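Local coordinates for protein ribose 5-phosphate isomerase RpiB (Thermoanaerobacter tengcongensis, PDB 4EGS) that probably dephosphorylates protein phosphotyrosine through this N-terminal domain, and as a whole protein may also interconvert aldoses and ketoses, at residues 36-41 against 69-74; 42-47 against 101-106; 48-53 against 95-100; 82-87 against 157-162; 140-145 against 170-175. All coordinates share one frame; numbering follows the deposited sequence.

Interaction 1 of 5, residues 36-41 against 69-74; sequences RVLFVC and KSAGVF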
# COMPACT_ATOMS: atom_id res chain seq x y z
N ARG A 36 0.63 4.58 7.11
CA ARG A 36 -0.13 4.50 8.35
C ARG A 36 -1.56 3.99 8.20
O ARG A 36 -2.30 4.44 7.32
CB ARG A 36 -0.14 5.86 9.05
CG ARG A 36 -1.29 6.05 10.03
CD ARG A 36 -0.94 5.64 11.44
NE ARG A 36 -0.88 6.80 12.33
CZ ARG A 36 0.25 7.40 12.70
NH1 ARG A 36 1.41 6.95 12.26
NH2 ARG A 36 0.20 8.45 13.51
N VAL A 37 -1.94 3.05 9.06
CA VAL A 37 -3.34 2.66 9.20
C VAL A 37 -3.77 2.83 10.66
O VAL A 37 -3.05 2.45 11.58
CB VAL A 37 -3.60 1.21 8.71
CG1 VAL A 37 -2.64 0.23 9.35
CG2 VAL A 37 -5.05 0.81 8.96
N LEU A 38 -4.94 3.44 10.86
CA LEU A 38 -5.43 3.74 12.21
C LEU A 38 -6.61 2.85 12.58
O LEU A 38 -7.70 2.99 12.03
CB LEU A 38 -5.85 5.21 12.28
CG LEU A 38 -5.55 6.02 13.55
CD1 LEU A 38 -6.51 7.20 13.64
CD2 LEU A 38 -5.61 5.17 14.81
N PHE A 39 -6.39 1.94 13.53
CA PHE A 39 -7.48 1.11 14.03
C PHE A 39 -8.23 1.83 15.14
O PHE A 39 -7.62 2.40 16.05
CB PHE A 39 -6.95 -0.23 14.54
CG PHE A 39 -6.31 -1.08 13.47
CD1 PHE A 39 -7.08 -1.68 12.49
CD2 PHE A 39 -4.94 -1.28 13.46
CE1 PHE A 39 -6.50 -2.46 11.51
CE2 PHE A 39 -4.35 -2.06 12.48
CZ PHE A 39 -5.13 -2.65 11.51
N VAL A 40 -9.56 1.81 15.07
CA VAL A 40 -10.38 2.56 16.02
C VAL A 40 -11.27 1.68 16.89
O VAL A 40 -12.07 0.89 16.39
CB VAL A 40 -11.22 3.64 15.31
CG1 VAL A 40 -12.29 4.19 16.25
CG2 VAL A 40 -10.33 4.76 14.81
N CYS A 41 -11.11 1.85 18.20
CA CYS A 41 -11.91 1.14 19.18
C CYS A 41 -12.85 2.12 19.85
O CYS A 41 -12.94 3.28 19.44
CB CYS A 41 -10.98 0.55 20.25
SG CYS A 41 -11.11 -1.21 20.49
N LYS A 69 -1.56 2.00 14.01
CA LYS A 69 -1.74 2.74 15.25
C LYS A 69 -3.18 2.57 15.73
O LYS A 69 -4.06 2.19 14.96
CB LYS A 69 -1.40 4.22 15.06
CG LYS A 69 -0.36 4.75 16.05
CD LYS A 69 -0.94 4.95 17.45
CE LYS A 69 -0.58 3.81 18.39
NZ LYS A 69 -1.34 3.89 19.68
N SER A 70 -3.41 2.84 17.01
CA SER A 70 -4.72 2.63 17.62
C SER A 70 -5.24 3.88 18.32
O SER A 70 -4.48 4.79 18.64
CB SER A 70 -4.66 1.48 18.61
OG SER A 70 -4.35 0.26 17.97
N ALA A 71 -6.55 3.90 18.56
CA ALA A 71 -7.20 4.98 19.28
C ALA A 71 -8.62 4.57 19.66
O ALA A 71 -9.19 3.66 19.06
CB ALA A 71 -7.23 6.26 18.45
N GLY A 72 -9.19 5.24 20.65
CA GLY A 72 -10.56 4.98 21.07
C GLY A 72 -11.42 6.22 20.94
O GLY A 72 -10.94 7.34 21.11
N VAL A 73 -12.70 6.02 20.65
CA VAL A 73 -13.63 7.14 20.51
C VAL A 73 -13.91 7.79 21.86
O VAL A 73 -14.25 8.97 21.94
CB VAL A 73 -14.96 6.72 19.84
CG1 VAL A 73 -14.70 6.10 18.48
CG2 VAL A 73 -15.72 5.74 20.73
N PHE A 74 -13.77 7.01 22.93
CA PHE A 74 -13.97 7.52 24.28
C PHE A 74 -13.07 6.77 25.26
O PHE A 74 -13.55 6.21 26.25
CB PHE A 74 -15.44 7.42 24.69
CG PHE A 74 -15.83 8.41 25.75
CD1 PHE A 74 -16.13 7.98 27.04
CD2 PHE A 74 -15.89 9.76 25.47
CE1 PHE A 74 -16.49 8.89 28.02
CE2 PHE A 74 -16.25 10.67 26.45
CZ PHE A 74 -16.55 10.23 27.72
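Arg-36 opens the strand by laying its bent chain alongside Lys-69. One face of its guanidinium meets the lysine, with NE 3.8 Å from Lys-69 CB. NH1 forms a salt bridge to Glu-67, but the buried NE has no partner in the model. Val-37 O accepts Lys-69 N at 2.9 Å. Leu-38 turns to the sheet face that also holds Val-40 and Ala-71. Its CD2 lies 3.4 Å from Lys-69 O. That oxygen takes the N-H of Phe-39 at 2.7 Å and, more loosely, the CA-H of Leu-38. Ala-71 N bonds Phe-39 O weakly, beside the CA-H of Ser-70. Val-40 sets CG1 opposite its backbone N (chi1 167°), and this methyl meets Val-73 CG1 at 3.8 Å, the side chains at about a right angle. Cys-41, the predicted nucleophile, ends the ladder. Its N reaches Ala-71 O at 2.8 Å in an almost straight bond (179°), and its O accepts Val-73 N, tilted 34° from the carbonyl plane. This is the parallel pairing of a beta-alpha-beta unit, with helix 47-61 as the crossover. Bonds from both N and O of Cys-41 probably hold its backbone in place under the side chain at the anion pocket.

Interaction 2 of 5, residues 42-47 against 101-106; sequences TGNTCR and RAKSLR. With BCT (bicarbonate ion), chain C.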
# COMPACT_ATOMS: atom_id res chain seq x y z
N THR A 42 -13.54 1.67 20.89
CA THR A 42 -14.28 2.57 21.75
C THR A 42 -13.36 3.10 22.84
O THR A 42 -13.27 4.31 23.06
CB THR A 42 -15.50 1.89 22.40
OG1 THR A 42 -16.53 1.71 21.41
CG2 THR A 42 -16.05 2.75 23.53
N GLY A 43 -12.65 2.19 23.50
CA GLY A 43 -11.77 2.56 24.60
C GLY A 43 -10.30 2.26 24.36
O GLY A 43 -9.47 2.52 25.22
N ASN A 44 -9.99 1.73 23.18
CA ASN A 44 -8.61 1.41 22.80
C ASN A 44 -7.89 0.53 23.82
O ASN A 44 -6.78 0.84 24.26
CB ASN A 44 -7.82 2.70 22.54
CG ASN A 44 -6.52 2.44 21.81
OD1 ASN A 44 -6.35 1.40 21.18
ND2 ASN A 44 -5.59 3.39 21.90
N THR A 45 -8.53 -0.56 24.21
CA THR A 45 -7.98 -1.47 25.21
C THR A 45 -7.93 -2.91 24.70
O THR A 45 -6.98 -3.64 24.99
CB THR A 45 -8.77 -1.38 26.55
OG1 THR A 45 -8.19 -0.36 27.38
CG2 THR A 45 -8.74 -2.69 27.31
N CYS A 46 -8.93 -3.31 23.93
CA CYS A 46 -9.04 -4.69 23.49
C CYS A 46 -8.72 -4.91 22.00
O CYS A 46 -7.62 -5.35 21.66
CB CYS A 46 -10.41 -5.27 23.85
SG CYS A 46 -10.69 -5.38 25.64
N ARG A 47 -9.68 -4.62 21.13
CA ARG A 47 -9.54 -4.96 19.71
C ARG A 47 -8.47 -4.15 18.98
O ARG A 47 -7.60 -4.71 18.32
CB ARG A 47 -10.87 -4.78 18.97
CG ARG A 47 -12.11 -5.10 19.76
CD ARG A 47 -13.07 -3.94 19.66
NE ARG A 47 -14.47 -4.34 19.63
CZ ARG A 47 -15.48 -3.53 19.92
NH1 ARG A 47 -15.24 -2.28 20.28
NH2 ARG A 47 -16.73 -3.98 19.87
N ARG A 101 -0.66 1.68 25.44
CA ARG A 101 -1.38 2.48 26.41
C ARG A 101 -2.58 3.11 25.72
O ARG A 101 -2.47 3.59 24.59
CB ARG A 101 -0.48 3.55 27.01
CG ARG A 101 -0.45 3.57 28.53
CD ARG A 101 0.83 2.96 29.09
NE ARG A 101 0.94 1.53 28.79
CZ ARG A 101 1.96 0.77 29.15
NH1 ARG A 101 2.98 1.30 29.82
NH2 ARG A 101 1.98 -0.52 28.84
N ALA A 102 -3.73 3.11 26.39
CA ALA A 102 -4.96 3.64 25.79
C ALA A 102 -4.85 5.12 25.46
O ALA A 102 -4.44 5.93 26.30
CB ALA A 102 -6.15 3.38 26.71
N LYS A 103 -5.20 5.48 24.23
CA LYS A 103 -5.19 6.87 23.80
C LYS A 103 -6.55 7.25 23.24
O LYS A 103 -7.12 6.52 22.43
CB LYS A 103 -4.13 7.08 22.72
CG LYS A 103 -2.83 6.33 22.94
CD LYS A 103 -1.91 7.05 23.91
CE LYS A 103 -0.58 6.32 24.03
NZ LYS A 103 0.40 7.06 24.85
N SER A 104 -7.08 8.39 23.68
CA SER A 104 -8.33 8.91 23.13
C SER A 104 -8.03 9.63 21.82
O SER A 104 -7.03 10.35 21.70
CB SER A 104 -9.01 9.85 24.12
OG SER A 104 -10.25 10.32 23.61
N LEU A 105 -8.89 9.42 20.83
CA LEU A 105 -8.66 9.94 19.48
C LEU A 105 -8.73 11.47 19.43
O LEU A 105 -9.63 12.09 20.00
CB LEU A 105 -9.65 9.32 18.50
CG LEU A 105 -9.34 9.45 17.00
CD1 LEU A 105 -9.62 8.15 16.28
CD2 LEU A 105 -10.15 10.58 16.39
N ARG A 106 -7.75 12.07 18.75
CA ARG A 106 -7.67 13.52 18.61
C ARG A 106 -7.74 13.90 17.14
O ARG A 106 -8.37 13.20 16.34
CB ARG A 106 -6.35 14.03 19.20
CG ARG A 106 -5.91 13.30 20.45
CD ARG A 106 -4.40 13.39 20.62
NE ARG A 106 -3.88 12.33 21.49
CZ ARG A 106 -3.63 11.09 21.09
NH1 ARG A 106 -3.85 10.74 19.83
NH2 ARG A 106 -3.16 10.20 21.95
C BCT C . -13.47 -1.93 23.23
O1 BCT C . -13.35 -3.19 22.69
O2 BCT C . -14.11 -1.03 22.40
O3 BCT C . -12.31 -1.45 23.79
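Bicarbonate O2 is approached by two nitrogens of the 42-47 loop. Arg-47 NH1 lies 2.7 Å from it, and Thr-42 N gives it a hydrogen bond of 3.1 Å at 150°. The Arg-47 chain is bent at chi2 and chi3. The bends carry the guanidinium alongside the ion, with bicarbonate O1 over one of its faces and 3.1 Å from Arg-47 CD. Exchanging this arginine for a leucine would probably leave bicarbonate O2 without its nearest nitrogen and O1 without the flat group beneath it. Together with Cys-41 before it, the loop spells the signature of protein tyrosine phosphatases, a cysteine, five residues and an arginine, which forms a phosphate-binding loop. Here it holds an ion that probably came from the crystallisation liquor. Residues 101-106 back this loop from outside. The methyl CB of Ala-102 rests against two loop carbonyls, 3.6 Å from Asn-44 O and 3.7 Å from Gly-43 O. The CB of Asn-44 faces the backbone of Lys-103, 3.9 Å from Lys-103 O, while the lysine chain runs away from the loop. Lys-103 is tied by its backbone to Gly-72, and Thr-42 OG1 pairs with His-123 NE2.

Interaction 3 of 5, residues 48-53 against 95-100; sequences SPMAEG and IDISDH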
# COMPACT_ATOMS: atom_id res chain seq x y z
N SER A 48 -8.55 -2.82 19.09
CA SER A 48 -7.59 -1.94 18.42
C SER A 48 -6.12 -2.22 18.77
O SER A 48 -5.28 -2.24 17.87
CB SER A 48 -7.93 -0.46 18.64
OG SER A 48 -8.98 -0.06 17.78
N PRO A 49 -5.80 -2.43 20.06
CA PRO A 49 -4.41 -2.82 20.34
C PRO A 49 -4.07 -4.17 19.72
O PRO A 49 -2.93 -4.38 19.29
CB PRO A 49 -4.37 -2.92 21.87
CG PRO A 49 -5.47 -2.03 22.33
CD PRO A 49 -6.55 -2.17 21.30
N MET A 50 -5.04 -5.08 19.69
CA MET A 50 -4.85 -6.40 19.09
C MET A 50 -4.72 -6.30 17.58
O MET A 50 -3.81 -6.88 16.99
CB MET A 50 -6.00 -7.34 19.46
CG MET A 50 -5.95 -7.85 20.90
SD MET A 50 -7.48 -8.65 21.43
CE MET A 50 -7.43 -10.16 20.46
N ALA A 51 -5.64 -5.57 16.96
CA ALA A 51 -5.62 -5.36 15.51
C ALA A 51 -4.31 -4.69 15.09
O ALA A 51 -3.73 -5.05 14.07
CB ALA A 51 -6.81 -4.53 15.07
N GLU A 52 -3.87 -3.73 15.88
CA GLU A 52 -2.61 -3.04 15.63
C GLU A 52 -1.43 -3.99 15.83
O GLU A 52 -0.47 -3.98 15.05
CB GLU A 52 -2.46 -1.85 16.56
CG GLU A 52 -1.09 -1.20 16.55
CD GLU A 52 -0.88 -0.26 17.72
OE1 GLU A 52 0.19 0.37 17.80
OE2 GLU A 52 -1.80 -0.16 18.56
N GLY A 53 -1.51 -4.81 16.87
CA GLY A 53 -0.44 -5.71 17.25
C GLY A 53 -0.07 -6.73 16.19
O GLY A 53 1.08 -6.80 15.76
N ILE A 95 3.13 -12.27 19.65
CA ILE A 95 3.29 -10.82 19.72
C ILE A 95 3.00 -10.35 21.14
O ILE A 95 2.28 -11.02 21.89
CB ILE A 95 2.38 -10.09 18.70
CG1 ILE A 95 2.97 -8.72 18.36
CG2 ILE A 95 0.97 -9.97 19.22
CD1 ILE A 95 4.39 -8.78 17.84
N ASP A 96 3.56 -9.21 21.52
CA ASP A 96 3.52 -8.77 22.91
C ASP A 96 2.41 -7.77 23.23
O ASP A 96 1.53 -8.07 24.03
CB ASP A 96 4.87 -8.18 23.32
CG ASP A 96 5.06 -8.13 24.82
OD1 ASP A 96 4.06 -8.33 25.54
OD2 ASP A 96 6.19 -7.89 25.27
N ILE A 97 2.49 -6.59 22.61
CA ILE A 97 1.61 -5.45 22.91
C ILE A 97 1.59 -5.02 24.39
O ILE A 97 0.69 -4.29 24.82
CB ILE A 97 0.17 -5.59 22.31
CG1 ILE A 97 -0.78 -6.35 23.24
CG2 ILE A 97 0.23 -6.23 20.93
CD1 ILE A 97 -2.24 -6.27 22.83
N SER A 98 2.60 -5.44 25.15
CA SER A 98 2.70 -5.06 26.57
C SER A 98 2.93 -3.56 26.75
O SER A 98 2.60 -3.01 27.80
CB SER A 98 3.82 -5.82 27.27
OG SER A 98 3.51 -7.20 27.40
N ASP A 99 3.50 -2.92 25.74
CA ASP A 99 3.84 -1.50 25.83
C ASP A 99 2.75 -0.57 25.30
O ASP A 99 2.98 0.63 25.14
CB ASP A 99 5.17 -1.21 25.13
N HIS A 100 1.56 -1.11 25.02
CA HIS A 100 0.45 -0.28 24.56
C HIS A 100 -0.20 0.46 25.72
O HIS A 100 -0.28 -0.04 26.84
CB HIS A 100 -0.59 -1.11 23.82
CG HIS A 100 -1.79 -0.32 23.38
ND1 HIS A 100 -1.83 0.37 22.19
CD2 HIS A 100 -2.98 -0.11 23.98
CE1 HIS A 100 -3.00 0.97 22.08
NE2 HIS A 100 -3.72 0.70 23.15
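Ile-95 touches the helix at its carbonyl side, with CG1 3.7 Å from Gly-53 O. Ile-97 does more. Its CG2 lies over the bare backbone of Gly-53, 3.8 Å from CA. The approach is close because the glycine has no side chain at this point. The other branch of Ile-97 is turned between its own backbone N and carbonyl carbon (chi1 87°). This sends CD1 along the helix to Pro-49 CB at 4.1 Å, with Met-50 CG slightly farther. A type I turn from Ile-97 to His-100 then brings the chain back. The His-100 ring stands over Pro-49 in a CH-pi contact, Pro-49 CG being 3.7 Å from the centroid of the His-100 ring and 29° off its normal. His-100 ND1 also lies 3.7 Å from Glu-52 OE2, with carboxylate and ring planes 78° apart. That oxygen is engaged by Ser-70 OG, while His-100 NE2 bonds Asn-44 O of the phosphate-binding loop. Helix 47-61 is thus held on several sides. The 95-100 loop covers Pro-49 and Gly-53, Met-50 packs on helices 83-93 and 159-179, and Ser-48, Ala-51 and Glu-52 face Phe-39 of strand 36-41.

Interaction 4 of 5, residues 82-87 against 157-162; sequences SSEAVE and MPLEVY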
# COMPACT_ATOMS: atom_id res chain seq x y z
N SER A 82 -5.89 -4.85 27.66
CA SER A 82 -6.37 -5.82 28.64
C SER A 82 -5.42 -7.01 28.74
O SER A 82 -4.80 -7.41 27.75
CB SER A 82 -7.79 -6.29 28.31
OG SER A 82 -7.84 -6.93 27.05
N SER A 83 -5.30 -7.57 29.94
CA SER A 83 -4.37 -8.66 30.20
C SER A 83 -4.73 -9.90 29.39
O SER A 83 -3.85 -10.68 29.02
CB SER A 83 -4.33 -8.99 31.69
OG SER A 83 -5.62 -9.34 32.17
N GLU A 84 -6.01 -10.09 29.11
CA GLU A 84 -6.46 -11.19 28.27
C GLU A 84 -5.96 -11.00 26.85
O GLU A 84 -5.43 -11.93 26.24
CB GLU A 84 -7.98 -11.32 28.29
CG GLU A 84 -8.56 -11.95 29.54
CD GLU A 84 -8.81 -10.95 30.64
OE1 GLU A 84 -9.23 -11.36 31.74
OE2 GLU A 84 -8.59 -9.74 30.41
N ALA A 85 -6.14 -9.79 26.32
CA ALA A 85 -5.67 -9.45 24.99
C ALA A 85 -4.16 -9.62 24.91
O ALA A 85 -3.62 -10.10 23.91
CB ALA A 85 -6.06 -8.03 24.64
N VAL A 86 -3.47 -9.22 25.97
CA VAL A 86 -2.02 -9.32 26.04
C VAL A 86 -1.56 -10.77 26.10
O VAL A 86 -0.51 -11.11 25.56
CB VAL A 86 -1.45 -8.49 27.23
CG1 VAL A 86 -0.67 -9.36 28.19
CG2 VAL A 86 -0.58 -7.35 26.71
N GLU A 87 -2.35 -11.63 26.74
CA GLU A 87 -1.97 -13.04 26.87
C GLU A 87 -2.44 -13.88 25.69
O GLU A 87 -1.76 -14.82 25.29
CB GLU A 87 -2.44 -13.64 28.20
CG GLU A 87 -3.94 -13.86 28.32
CD GLU A 87 -4.32 -14.58 29.60
OE1 GLU A 87 -3.73 -15.64 29.89
OE2 GLU A 87 -5.21 -14.08 30.32
N MET A 157 -14.84 -11.05 28.75
CA MET A 157 -15.21 -12.36 28.25
C MET A 157 -14.10 -13.37 28.50
O MET A 157 -12.93 -12.99 28.65
CB MET A 157 -15.53 -12.28 26.76
CG MET A 157 -16.69 -11.37 26.40
SD MET A 157 -18.27 -11.92 27.08
CE MET A 157 -18.41 -10.89 28.54
N PRO A 158 -14.45 -14.66 28.57
CA PRO A 158 -13.45 -15.73 28.70
C PRO A 158 -12.42 -15.69 27.57
O PRO A 158 -12.70 -15.13 26.51
CB PRO A 158 -14.29 -17.00 28.59
CG PRO A 158 -15.63 -16.60 29.11
CD PRO A 158 -15.83 -15.18 28.66
N LEU A 159 -11.25 -16.28 27.80
CA LEU A 159 -10.15 -16.22 26.84
C LEU A 159 -10.51 -16.74 25.45
O LEU A 159 -9.99 -16.25 24.45
CB LEU A 159 -8.92 -16.97 27.37
CG LEU A 159 -7.73 -16.10 27.77
CD1 LEU A 159 -6.51 -16.96 28.06
CD2 LEU A 159 -7.42 -15.08 26.69
N GLU A 160 -11.40 -17.73 25.41
CA GLU A 160 -11.85 -18.29 24.13
C GLU A 160 -12.49 -17.23 23.25
O GLU A 160 -12.36 -17.27 22.02
CB GLU A 160 -12.81 -19.45 24.37
CG GLU A 160 -12.13 -20.80 24.51
CD GLU A 160 -11.52 -21.28 23.21
OE1 GLU A 160 -11.97 -20.84 22.14
OE2 GLU A 160 -10.57 -22.10 23.27
N VAL A 161 -13.19 -16.29 23.87
CA VAL A 161 -13.80 -15.18 23.14
C VAL A 161 -12.71 -14.23 22.64
O VAL A 161 -12.77 -13.77 21.50
CB VAL A 161 -14.79 -14.41 24.02
CG1 VAL A 161 -15.54 -13.37 23.20
CG2 VAL A 161 -15.76 -15.36 24.69
N TYR A 162 -11.74 -13.95 23.50
CA TYR A 162 -10.57 -13.17 23.11
C TYR A 162 -9.82 -13.90 22.00
O TYR A 162 -9.28 -13.28 21.09
CB TYR A 162 -9.63 -12.95 24.30
CG TYR A 162 -9.96 -11.74 25.14
CD1 TYR A 162 -10.82 -11.84 26.22
CD2 TYR A 162 -9.38 -10.51 24.87
CE1 TYR A 162 -11.11 -10.73 27.00
CE2 TYR A 162 -9.67 -9.40 25.64
CZ TYR A 162 -10.53 -9.52 26.70
OH TYR A 162 -10.82 -8.41 27.47
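Two helix N-termini meet here, the start of helix 83-93 and the start of helix 159-179, beside the phosphate-binding loop of the phosphatase fold. Ser-82 and Pro-158 hold the two N-cap positions. Tyr-162 is the main link. Its ring lies beneath Glu-84, whose CB stands 3.3 Å from the ring centroid and only 8° off the normal, a CH-pi contact over the centre of the face. Glu-84 CG leaves CB on the side away from its own carbonyl carbon (chi1 -76°). The chain then bends, and its carboxylate ends 20° from parallel to the ring. Ala-85 adds its methyl, with CB 4.0 Å from Tyr-162 CE2. The Ser-82 hydroxyl serves both partners weakly: OG donates to Tyr-162 OH at 3.4 Å and accepts Ala-85 N at 3.4 Å, the capping bond. A valine in place of Tyr-162 would probably open a gap under Glu-84 and leave the Ser-82 hydroxyl without its partner across the contact. The tyrosine also touches Cys-46 of the loop and Pro-154. One turn earlier, Leu-159 packs against the second glutamate, Glu-87, whose OE1 has a long, weak ion pair with Lys-91. Leu-159 CD1 lies 3.6 Å from Glu-87 OE1, and CD2 lies 3.8 Å from Glu-84 O.

Interaction 5 of 5, residues 140-145 against 170-175; sequences TIKEFV and SGLIDK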
# COMPACT_ATOMS: atom_id res chain seq x y z
N THR A 140 -15.11 0.71 7.93
CA THR A 140 -15.17 -0.33 8.95
C THR A 140 -14.23 -1.47 8.57
O THR A 140 -13.96 -1.70 7.39
CB THR A 140 -16.64 -0.82 9.17
OG1 THR A 140 -17.04 -0.52 10.52
CG2 THR A 140 -16.79 -2.31 8.92
N ILE A 141 -13.71 -2.17 9.58
CA ILE A 141 -12.72 -3.23 9.37
C ILE A 141 -13.22 -4.34 8.44
O ILE A 141 -12.44 -4.96 7.72
CB ILE A 141 -12.25 -3.82 10.72
CG1 ILE A 141 -11.01 -4.70 10.53
CG2 ILE A 141 -13.38 -4.57 11.42
CD1 ILE A 141 -9.71 -3.94 10.62
N LYS A 142 -14.53 -4.59 8.45
CA LYS A 142 -15.13 -5.63 7.62
C LYS A 142 -15.49 -5.11 6.23
O LYS A 142 -15.29 -5.80 5.23
CB LYS A 142 -16.37 -6.21 8.30
CG LYS A 142 -16.10 -6.87 9.64
CD LYS A 142 -15.64 -8.31 9.48
CE LYS A 142 -16.79 -9.28 9.65
NZ LYS A 142 -17.48 -9.08 10.95
N GLU A 143 -16.01 -3.89 6.18
CA GLU A 143 -16.48 -3.32 4.92
C GLU A 143 -15.33 -2.97 3.97
O GLU A 143 -15.52 -2.93 2.76
CB GLU A 143 -17.35 -2.08 5.16
CG GLU A 143 -16.60 -0.76 5.09
CD GLU A 143 -17.51 0.43 5.32
OE1 GLU A 143 -16.98 1.55 5.53
OE2 GLU A 143 -18.74 0.26 5.29
N PHE A 144 -14.15 -2.73 4.53
CA PHE A 144 -12.99 -2.37 3.71
C PHE A 144 -12.50 -3.58 2.92
O PHE A 144 -11.98 -3.44 1.81
CB PHE A 144 -11.87 -1.80 4.57
CG PHE A 144 -10.68 -1.32 3.77
CD1 PHE A 144 -10.67 -0.06 3.21
CD2 PHE A 144 -9.58 -2.14 3.59
CE1 PHE A 144 -9.58 0.38 2.47
CE2 PHE A 144 -8.49 -1.71 2.85
CZ PHE A 144 -8.49 -0.45 2.30
N VAL A 145 -12.66 -4.77 3.49
CA VAL A 145 -12.26 -5.99 2.82
C VAL A 145 -13.45 -6.64 2.11
O VAL A 145 -13.41 -7.82 1.76
CB VAL A 145 -11.60 -7.00 3.79
CG1 VAL A 145 -10.31 -6.41 4.35
CG2 VAL A 145 -12.55 -7.37 4.91
N SER A 170 -6.93 -11.56 12.79
CA SER A 170 -5.79 -12.08 12.03
C SER A 170 -6.19 -12.41 10.60
O SER A 170 -5.42 -12.22 9.67
CB SER A 170 -5.21 -13.32 12.71
OG SER A 170 -4.75 -13.01 14.02
N GLY A 171 -7.42 -12.90 10.44
CA GLY A 171 -7.93 -13.25 9.12
C GLY A 171 -8.27 -12.02 8.31
O GLY A 171 -8.00 -11.95 7.11
N LEU A 172 -8.87 -11.03 8.97
CA LEU A 172 -9.25 -9.78 8.31
C LEU A 172 -8.03 -8.96 7.91
O LEU A 172 -8.01 -8.34 6.85
CB LEU A 172 -10.16 -8.95 9.22
CG LEU A 172 -11.54 -9.51 9.53
CD1 LEU A 172 -12.24 -8.63 10.55
CD2 LEU A 172 -12.38 -9.63 8.26
N ILE A 173 -7.01 -8.96 8.77
CA ILE A 173 -5.79 -8.22 8.50
C ILE A 173 -5.00 -8.86 7.34
O ILE A 173 -4.31 -8.17 6.59
CB ILE A 173 -4.93 -8.03 9.78
CG1 ILE A 173 -5.23 -6.67 10.42
CG2 ILE A 173 -3.45 -8.10 9.48
CD1 ILE A 173 -6.07 -6.75 11.68
N ASP A 174 -5.14 -10.17 7.19
CA ASP A 174 -4.58 -10.87 6.04
C ASP A 174 -5.13 -10.30 4.74
O ASP A 174 -4.38 -10.04 3.79
CB ASP A 174 -4.88 -12.38 6.11
CG ASP A 174 -3.87 -13.14 6.94
OD1 ASP A 174 -2.77 -12.60 7.19
OD2 ASP A 174 -4.17 -14.28 7.34
N LYS A 175 -6.44 -10.09 4.69
CA LYS A 175 -7.09 -9.48 3.53
C LYS A 175 -6.68 -8.02 3.40
O LYS A 175 -6.50 -7.51 2.30
CB LYS A 175 -8.61 -9.58 3.63
CG LYS A 175 -9.14 -10.98 3.87
CD LYS A 175 -10.65 -11.03 3.64
CE LYS A 175 -11.28 -12.26 4.28
NZ LYS A 175 -10.61 -13.53 3.85
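Leu-172 meets Ile-141, Lys-142 and Val-145 with no flat group between them. The flat group beside the contact is the Glu-143 carboxylate, on the far side of the 140-145 turn. Thr-140 N reaches Glu-143 OE1 from above the carboxylate plane at 3.2 Å, and Lys-124 forms a salt bridge to the same oxygen. The contact itself is aliphatic. Leu-172 holds CG opposite its carbonyl carbon (chi1 -67°), and both its methyls are used. CD1 lies 4.1 Å from Ile-141 CG1. Lys-142 folds its chain over the leucine, and its CD sits almost evenly on the fork, 3.6 Å from Leu-172 CD1 and 3.7 Å from CD2. The folded lysine then ends in a salt bridge to Glu-168, one turn earlier on the same helix. Val-145 splits its branches. CG2 meets Leu-172 CD2 at 4.0 Å, and CG1 meets Lys-175 CB at 3.7 Å, about at right angles to the lysine chain. Leu-172 also touches Leu-147 and Val-151, which extend the apolar patch. The contact places helix 159-179, the last of the chain, against the turn that leaves edge strand 138-140, as fits an alpha/beta fold with helices packed round a parallel sheet.

Interaction 1 is the buried core, a ladder of backbone bonds between neighbouring parallel strands. The other four are partly buried. Interaction 2 continues from its strand end into the anion-binding loop, where polar atoms face the ion and a small methyl backs the turn. Interactions 1 and 3 share the beta-alpha-beta unit and are joined by Ser-70 with Glu-52. Interaction 3 mixes apolar packing with a histidine ring on the crossover helix, and reaches interaction 2 through His-100. Interactions 4 and 5 both use helix 159-179, about 20 Å apart between centres, and do not touch. Interaction 4, farthest from the chain centre, is aromatic. Interaction 5 is aliphatic, beside the edge strand.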